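Local coordinates for protein thermospermine synthase (Medicago truncatula, PDB 6BQ6) that probably transfers an aminopropyl group from decarboxylated S-adenosylmethionine to spermidine, giving thermospermine and methylthioadenosine in polyamine biosynthesis, at residues F85-C90 with D256-V261; G113-E118 with V179-D184. One frame throughout, in Å; residues are numbered along the deposited sequence.

Overall arrangement
Both contacts are buried, with centres 11 Å apart, and both reach the seven-stranded mixed sheet of the catalytic domain and touch thermospermine. Contact 1 sets helix 84-98 against strand 256-264 through aromatic rings and one cysteine, and its two segments meet without a hydrogen bond. Contact 2 is smaller, burying 106 Å² against 237 Å², and sets helix 114-120 against the end of strand 175-181; there a hydroxyl-carboxylate bond is joined by one methyl-methyl contact. Along the chain contact 2 is nested within the loop that contact 1 closes. Asp181 OD1 joins them, lying 2.6 Å from Tyr87 OH in a probable hydrogen bond, while the His88 ring packs on Ser114 and Thr115.

Contact 1: F85-C90 with D256-V261; sequences FIYHEC and DIWGWV. With TER (N-(3-amino-propyl)-N-(5-aminopropyl)-1,4-diaminobutane), chain F.
The Trp260 indole is packed on both faces: Cys90 CB lies squarely over its six-membered ring, 3.5 Å from the centroid, a CH-pi contact, and Trp258 CD1 lies 4.0 Å above the opposite face, toward the rim. The sulfur is more oblique, with Cys90 SG 4.4 Å from the same centroid. Tyr87 turns an edge toward the five-membered ring of Trp258 in an offset edge-to-face pair, planes at 64°, with Tyr87 CE1 3.9 Å from Trp258 CD1. Its CG stands anti to the backbone N (chi1 170°), which carries the ring from the helix toward the strand, where Tyr87 CE1 also comes 3.6 Å from Trp260 NE1 at an oblique angle. One face of Trp258 bears the ligand, TER C8 lying 3.3 Å above the indole plane. The polar ends are held outside these segments, Tyr87 OH by Asp181 and Trp258 NE1 by Gln217. A leucine in place of Trp260 would probably leave Cys90 CB without its aromatic face and Tyr87 without a flank, opening a gap between helix and strand. Helix and strand run nearly parallel, axes 9.8 Å apart at 18°, and the three rings form an aromatic cluster whose Tyr87 and Trp258 line the polyamine pocket of this member of the spermidine/spermine synthase family.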
loop_
_atom_site.group_PDB
_atom_site.type_symbol
_atom_site.label_atom_id
_atom_site.label_comp_id
_atom_site.label_asym_id
_atom_site.label_seq_id
_atom_site.Cartn_x
_atom_site.Cartn_y
_atom_site.Cartn_z
ATOM N N PHE B 85 -18.680 -6.145 19.263
ATOM C CA PHE B 85 -19.305 -6.267 20.594
ATOM C C PHE B 85 -18.798 -5.170 21.555
ATOM O O PHE B 85 -19.527 -4.712 22.419
ATOM C CB PHE B 85 -19.160 -7.674 21.187
ATOM C CG PHE B 85 -17.789 -7.999 21.723
ATOM C CD1 PHE B 85 -17.454 -7.729 23.001
ATOM C CD2 PHE B 85 -16.829 -8.568 20.908
ATOM C CE1 PHE B 85 -16.200 -8.023 23.516
ATOM C CE2 PHE B 85 -15.570 -8.870 21.407
ATOM C CZ PHE B 85 -15.248 -8.583 22.702
ATOM N N ILE B 86 -17.515 -4.771 21.416
ATOM C CA ILE B 86 -16.976 -3.745 22.275
ATOM C C ILE B 86 -17.700 -2.403 22.014
ATOM O O ILE B 86 -18.132 -1.758 22.970
ATOM C CB ILE B 86 -15.465 -3.579 22.085
ATOM C CG1 ILE B 86 -14.752 -4.905 22.328
ATOM C CG2 ILE B 86 -14.894 -2.498 23.010
ATOM C CD1 ILE B 86 -13.275 -4.826 22.074
ATOM N N TYR B 87 -17.780 -1.992 20.745
ATOM C CA TYR B 87 -18.373 -0.735 20.403
ATOM C C TYR B 87 -19.863 -0.771 20.822
ATOM O O TYR B 87 -20.365 0.191 21.385
ATOM C CB TYR B 87 -18.238 -0.479 18.880
ATOM C CG TYR B 87 -19.031 0.698 18.419
ATOM C CD1 TYR B 87 -18.484 1.987 18.400
ATOM C CD2 TYR B 87 -20.337 0.542 17.971
ATOM C CE1 TYR B 87 -19.252 3.075 17.983
ATOM C CE2 TYR B 87 -21.102 1.612 17.582
ATOM C CZ TYR B 87 -20.549 2.871 17.575
ATOM O OH TYR B 87 -21.317 3.947 17.149
ATOM N N HIS B 88 -20.550 -1.859 20.520
ATOM C CA HIS B 88 -21.981 -1.859 20.764
ATOM C C HIS B 88 -22.335 -2.015 22.237
ATOM O O HIS B 88 -23.297 -1.412 22.692
ATOM C CB HIS B 88 -22.664 -2.863 19.863
ATOM C CG HIS B 88 -22.615 -2.457 18.431
ATOM N ND1 HIS B 88 -21.739 -3.013 17.522
ATOM C CD2 HIS B 88 -23.237 -1.436 17.780
ATOM C CE1 HIS B 88 -21.879 -2.400 16.355
ATOM N NE2 HIS B 88 -22.794 -1.453 16.484
ATOM N N GLU B 89 -21.576 -2.789 22.998
ATOM C CA GLU B 89 -21.794 -2.834 24.445
ATOM C C GLU B 89 -21.487 -1.502 25.115
ATOM O O GLU B 89 -22.253 -1.049 25.959
ATOM C CB GLU B 89 -20.966 -3.908 25.113
ATOM C CG GLU B 89 -21.486 -5.328 24.892
ATOM C CD GLU B 89 -20.742 -6.366 25.702
ATOM O OE1 GLU B 89 -19.996 -6.018 26.663
ATOM O OE2 GLU B 89 -20.923 -7.576 25.402
ATOM N N CYS B 90 -20.388 -0.860 24.706
ATOM C CA CYS B 90 -20.048 0.478 25.238
ATOM C C CYS B 90 -21.060 1.548 24.866
ATOM O O CYS B 90 -21.367 2.401 25.710
ATOM C CB CYS B 90 -18.675 0.951 24.829
ATOM S SG CYS B 90 -17.342 0.021 25.630
ATOM N N ASP B 256 -7.738 2.620 17.129
ATOM C CA ASP B 256 -7.764 3.744 18.013
ATOM C C ASP B 256 -8.643 3.424 19.178
ATOM O O ASP B 256 -9.374 2.410 19.188
ATOM C CB ASP B 256 -8.311 4.991 17.308
ATOM C CG ASP B 256 -7.712 6.306 17.864
ATOM O OD1 ASP B 256 -7.056 6.295 18.944
ATOM O OD2 ASP B 256 -7.956 7.323 17.212
ATOM N N ILE B 257 -8.496 4.273 20.167
ATOM C CA ILE B 257 -9.446 4.372 21.249
ATOM C C ILE B 257 -10.669 5.064 20.594
ATOM O O ILE B 257 -10.514 6.021 19.837
ATOM C CB ILE B 257 -8.892 5.217 22.397
ATOM C CG1 ILE B 257 -7.608 4.618 22.958
ATOM C CG2 ILE B 257 -9.904 5.356 23.497
ATOM C CD1 ILE B 257 -7.784 3.245 23.540
ATOM N N TRP B 258 -11.854 4.587 20.893
ATOM C CA TRP B 258 -13.083 5.226 20.487
ATOM C C TRP B 258 -13.833 5.818 21.688
ATOM O O TRP B 258 -13.715 5.328 22.826
ATOM C CB TRP B 258 -13.984 4.189 19.776
ATOM C CG TRP B 258 -14.783 4.829 18.736
ATOM C CD1 TRP B 258 -16.118 5.227 18.781
ATOM C CD2 TRP B 258 -14.279 5.289 17.492
ATOM N NE1 TRP B 258 -16.437 5.866 17.605
ATOM C CE2 TRP B 258 -15.335 5.946 16.814
ATOM C CE3 TRP B 258 -13.019 5.245 16.880
ATOM C CZ2 TRP B 258 -15.152 6.484 15.526
ATOM C CZ3 TRP B 258 -12.853 5.856 15.629
ATOM C CH2 TRP B 258 -13.896 6.450 14.998
ATOM N N GLY B 259 -14.668 6.826 21.431
ATOM C CA GLY B 259 -15.357 7.492 22.504
ATOM C C GLY B 259 -16.869 7.506 22.383
ATOM O O GLY B 259 -17.424 7.359 21.288
ATOM N N TRP B 260 -17.466 7.743 23.528
ATOM C CA TRP B 260 -18.918 7.939 23.664
ATOM C C TRP B 260 -19.146 8.944 24.736
ATOM O O TRP B 260 -18.282 9.191 25.603
ATOM C CB TRP B 260 -19.621 6.622 24.088
ATOM C CG TRP B 260 -19.331 5.490 23.174
ATOM C CD1 TRP B 260 -20.060 5.087 22.053
ATOM C CD2 TRP B 260 -18.243 4.573 23.257
ATOM N NE1 TRP B 260 -19.480 4.019 21.460
ATOM C CE2 TRP B 260 -18.332 3.702 22.141
ATOM C CE3 TRP B 260 -17.161 4.414 24.135
ATOM C CZ2 TRP B 260 -17.409 2.705 21.917
ATOM C CZ3 TRP B 260 -16.272 3.417 23.886
ATOM C CH2 TRP B 260 -16.375 2.595 22.777
ATOM N N VAL B 261 -20.307 9.575 24.700
ATOM C CA VAL B 261 -20.668 10.512 25.741
ATOM C C VAL B 261 -22.098 10.256 26.197
ATOM O O VAL B 261 -23.019 10.267 25.362
ATOM C CB VAL B 261 -20.544 11.956 25.251
ATOM C CG1 VAL B 261 -20.859 12.953 26.368
ATOM C CG2 VAL B 261 -19.149 12.259 24.658
HETATM N N1 TER F . -23.841 4.863 10.127
HETATM C C2 TER F . -23.878 3.950 11.250
HETATM C C3 TER F . -23.070 4.521 12.411
HETATM C C4 TER F . -21.586 4.547 12.157
HETATM N N5 TER F . -20.863 4.845 13.372
HETATM C C6 TER F . -19.806 3.968 13.823
HETATM C C7 TER F . -18.684 4.752 14.486
HETATM C C8 TER F . -17.408 3.933 14.423
HETATM N N9 TER F . -16.660 4.152 13.204
HETATM C C10 TER F . -15.441 3.410 13.011
HETATM C C11 TER F . -14.402 4.105 12.159
HETATM C C12 TER F . -13.080 3.358 12.337
HETATM C C13 TER F . -12.037 3.721 11.291
HETATM N N14 TER F . -12.063 5.141 10.986
#

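Contact 2: G113-E118 with V179-D184. With TER (N-(3-amino-propyl)-N-(5-aminopropyl)-1,4-diaminobutane), chain F.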
loop_
_atom_site.group_PDB
_atom_site.type_symbol
_atom_site.label_atom_id
_atom_site.label_comp_id
_atom_site.label_asym_id
_atom_site.label_seq_id
_atom_site.Cartn_x
_atom_site.Cartn_y
_atom_site.Cartn_z
ATOM N N GLY B 113 -28.016 -3.238 13.001
ATOM C CA GLY B 113 -28.797 -4.069 13.873
ATOM C C GLY B 113 -28.113 -4.367 15.192
ATOM O O GLY B 113 -28.740 -4.935 16.080
ATOM N N SER B 114 -26.820 -4.034 15.318
ATOM C CA SER B 114 -26.079 -4.381 16.502
ATOM C C SER B 114 -26.427 -3.564 17.742
ATOM O O SER B 114 -26.425 -4.042 18.861
ATOM C CB SER B 114 -24.584 -4.382 16.246
ATOM O OG SER B 114 -24.260 -5.274 15.218
ATOM N N THR B 115 -26.708 -2.279 17.533
ATOM C CA THR B 115 -27.181 -1.443 18.590
ATOM C C THR B 115 -28.516 -1.942 19.096
ATOM O O THR B 115 -28.694 -2.070 20.285
ATOM C CB THR B 115 -27.244 -0.008 18.086
ATOM O OG1 THR B 115 -25.906 0.379 17.752
ATOM C CG2 THR B 115 -27.782 0.923 19.109
ATOM N N ALA B 116 -29.425 -2.207 18.170
ATOM C CA ALA B 116 -30.711 -2.768 18.503
ATOM C C ALA B 116 -30.527 -4.091 19.282
ATOM O O ALA B 116 -31.177 -4.303 20.291
ATOM C CB ALA B 116 -31.530 -3.013 17.255
ATOM N N ARG B 117 -29.645 -4.947 18.783
ATOM C CA ARG B 117 -29.387 -6.244 19.430
ATOM C C ARG B 117 -29.030 -6.052 20.910
ATOM O O ARG B 117 -29.585 -6.713 21.809
ATOM C CB ARG B 117 -28.242 -6.963 18.716
ATOM C CG ARG B 117 -27.877 -8.274 19.361
ATOM C CD ARG B 117 -26.573 -8.740 18.807
ATOM N NE ARG B 117 -25.445 -7.965 19.304
ATOM C CZ ARG B 117 -24.427 -7.518 18.574
ATOM N NH1 ARG B 117 -24.398 -7.660 17.252
ATOM N NH2 ARG B 117 -23.398 -6.897 19.193
ATOM N N GLU B 118 -28.070 -5.149 21.182
ATOM C CA GLU B 118 -27.691 -4.939 22.573
ATOM C C GLU B 118 -28.816 -4.345 23.437
ATOM O O GLU B 118 -28.975 -4.694 24.581
ATOM C CB GLU B 118 -26.424 -4.085 22.668
ATOM C CG GLU B 118 -25.194 -4.754 22.088
ATOM C CD GLU B 118 -24.868 -6.104 22.756
ATOM O OE1 GLU B 118 -24.936 -6.249 23.979
ATOM O OE2 GLU B 118 -24.516 -7.054 22.017
ATOM N N VAL B 179 -30.236 7.140 21.509
ATOM C CA VAL B 179 -28.907 6.630 21.184
ATOM C C VAL B 179 -28.466 7.230 19.840
ATOM O O VAL B 179 -29.138 7.023 18.811
ATOM C CB VAL B 179 -28.897 5.110 21.085
ATOM C CG1 VAL B 179 -27.468 4.624 20.702
ATOM C CG2 VAL B 179 -29.345 4.478 22.413
ATOM N N GLY B 180 -27.376 7.986 19.837
ATOM C CA GLY B 180 -26.753 8.466 18.618
ATOM C C GLY B 180 -25.752 7.448 18.108
ATOM O O GLY B 180 -24.681 7.293 18.696
ATOM N N ASP B 181 -26.084 6.807 16.992
ATOM C CA ASP B 181 -25.199 5.870 16.342
ATOM C C ASP B 181 -25.041 6.304 14.877
ATOM O O ASP B 181 -25.314 5.559 13.977
ATOM C CB ASP B 181 -25.755 4.484 16.463
ATOM C CG ASP B 181 -24.757 3.403 16.129
ATOM O OD1 ASP B 181 -23.576 3.680 15.940
ATOM O OD2 ASP B 181 -25.199 2.252 16.018
ATOM N N LEU B 182 -24.541 7.528 14.699
ATOM C CA LEU B 182 -24.362 8.145 13.401
ATOM C C LEU B 182 -22.900 8.276 13.053
ATOM O O LEU B 182 -22.013 8.113 13.917
ATOM C CB LEU B 182 -24.951 9.557 13.411
ATOM C CG LEU B 182 -26.408 9.599 13.822
ATOM C CD1 LEU B 182 -26.700 11.005 14.349
ATOM C CD2 LEU B 182 -27.319 9.254 12.671
ATOM N N ALA B 183 -22.644 8.607 11.774
ATOM C CA ALA B 183 -21.288 9.004 11.352
ATOM C C ALA B 183 -20.803 10.209 12.174
ATOM O O ALA B 183 -21.595 10.966 12.660
ATOM C CB ALA B 183 -21.310 9.345 9.876
ATOM N N ASP B 184 -19.489 10.340 12.335
ATOM C CA ASP B 184 -18.882 11.497 12.970
ATOM C C ASP B 184 -19.351 12.787 12.307
ATOM O O ASP B 184 -19.530 12.812 11.096
ATOM C CB ASP B 184 -17.346 11.444 12.885
ATOM C CG ASP B 184 -16.747 10.286 13.644
ATOM O OD1 ASP B 184 -17.491 9.597 14.398
ATOM O OD2 ASP B 184 -15.508 10.064 13.485
HETATM N N1 TER F . -23.841 4.863 10.127
HETATM C C2 TER F . -23.878 3.950 11.250
HETATM C C3 TER F . -23.070 4.521 12.411
HETATM C C4 TER F . -21.586 4.547 12.157
HETATM N N5 TER F . -20.863 4.845 13.372
HETATM C C6 TER F . -19.806 3.968 13.823
HETATM C C7 TER F . -18.684 4.752 14.486
HETATM C C8 TER F . -17.408 3.933 14.423
HETATM N N9 TER F . -16.660 4.152 13.204
HETATM C C10 TER F . -15.441 3.410 13.011
HETATM C C11 TER F . -14.402 4.105 12.159
HETATM C C12 TER F . -13.080 3.358 12.337
HETATM C C13 TER F . -12.037 3.721 11.291
HETATM N N14 TER F . -12.063 5.141 10.986
#
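Thr115 OG1 donates a hydrogen bond of 2.6 Å to Asp181 OD2, the one polar link between 113-118 and 179-184. The hydroxyl meets the oxygen from above the carboxylate plane, 44° out of it. The threonine rotamer divides its two branches between two partners: with chi1 at -63°, OG1 lies beside the backbone N and faces Asp181, while the methyl CG2, anti to that N, reaches Val179 CG1 at 4.0 Å. Asp181 comes from the opposite direction, its CG anti to the backbone N (chi1 -166°), which brings the carboxylate up to the helix; the rotation about CB-CG then puts OD2 on the threonine and OD1 on the ligand side, with Asp181 OD1 3.7 Å from TER C3. With OD1 engaged by Tyr87 OH, both carboxylate oxygens have partners and rotation about the CB-CG bond is restrained. Asp181 is the predicted proton acceptor, and Thr115 is consistent with a second-shell residue that positions it. Further along the helix Arg117 grips Glu118 side-on, NE and NH2 each 3.0 Å from the single atom Glu118 OE2, which lies in the guanidinium plane. A second carboxylate, that of Glu84, pairs with Arg117 NH2. Gly113 occupies the N-cap position of helix 114-120, consistent with the glycine-rich turn of a Rossmann-like fold. Strand 175-181 lies between strands 104-107 and 212-220, with Val179 packing on Val105 and Val215, while Leu91 of helix 84-98 touches both Thr115 and Asp181.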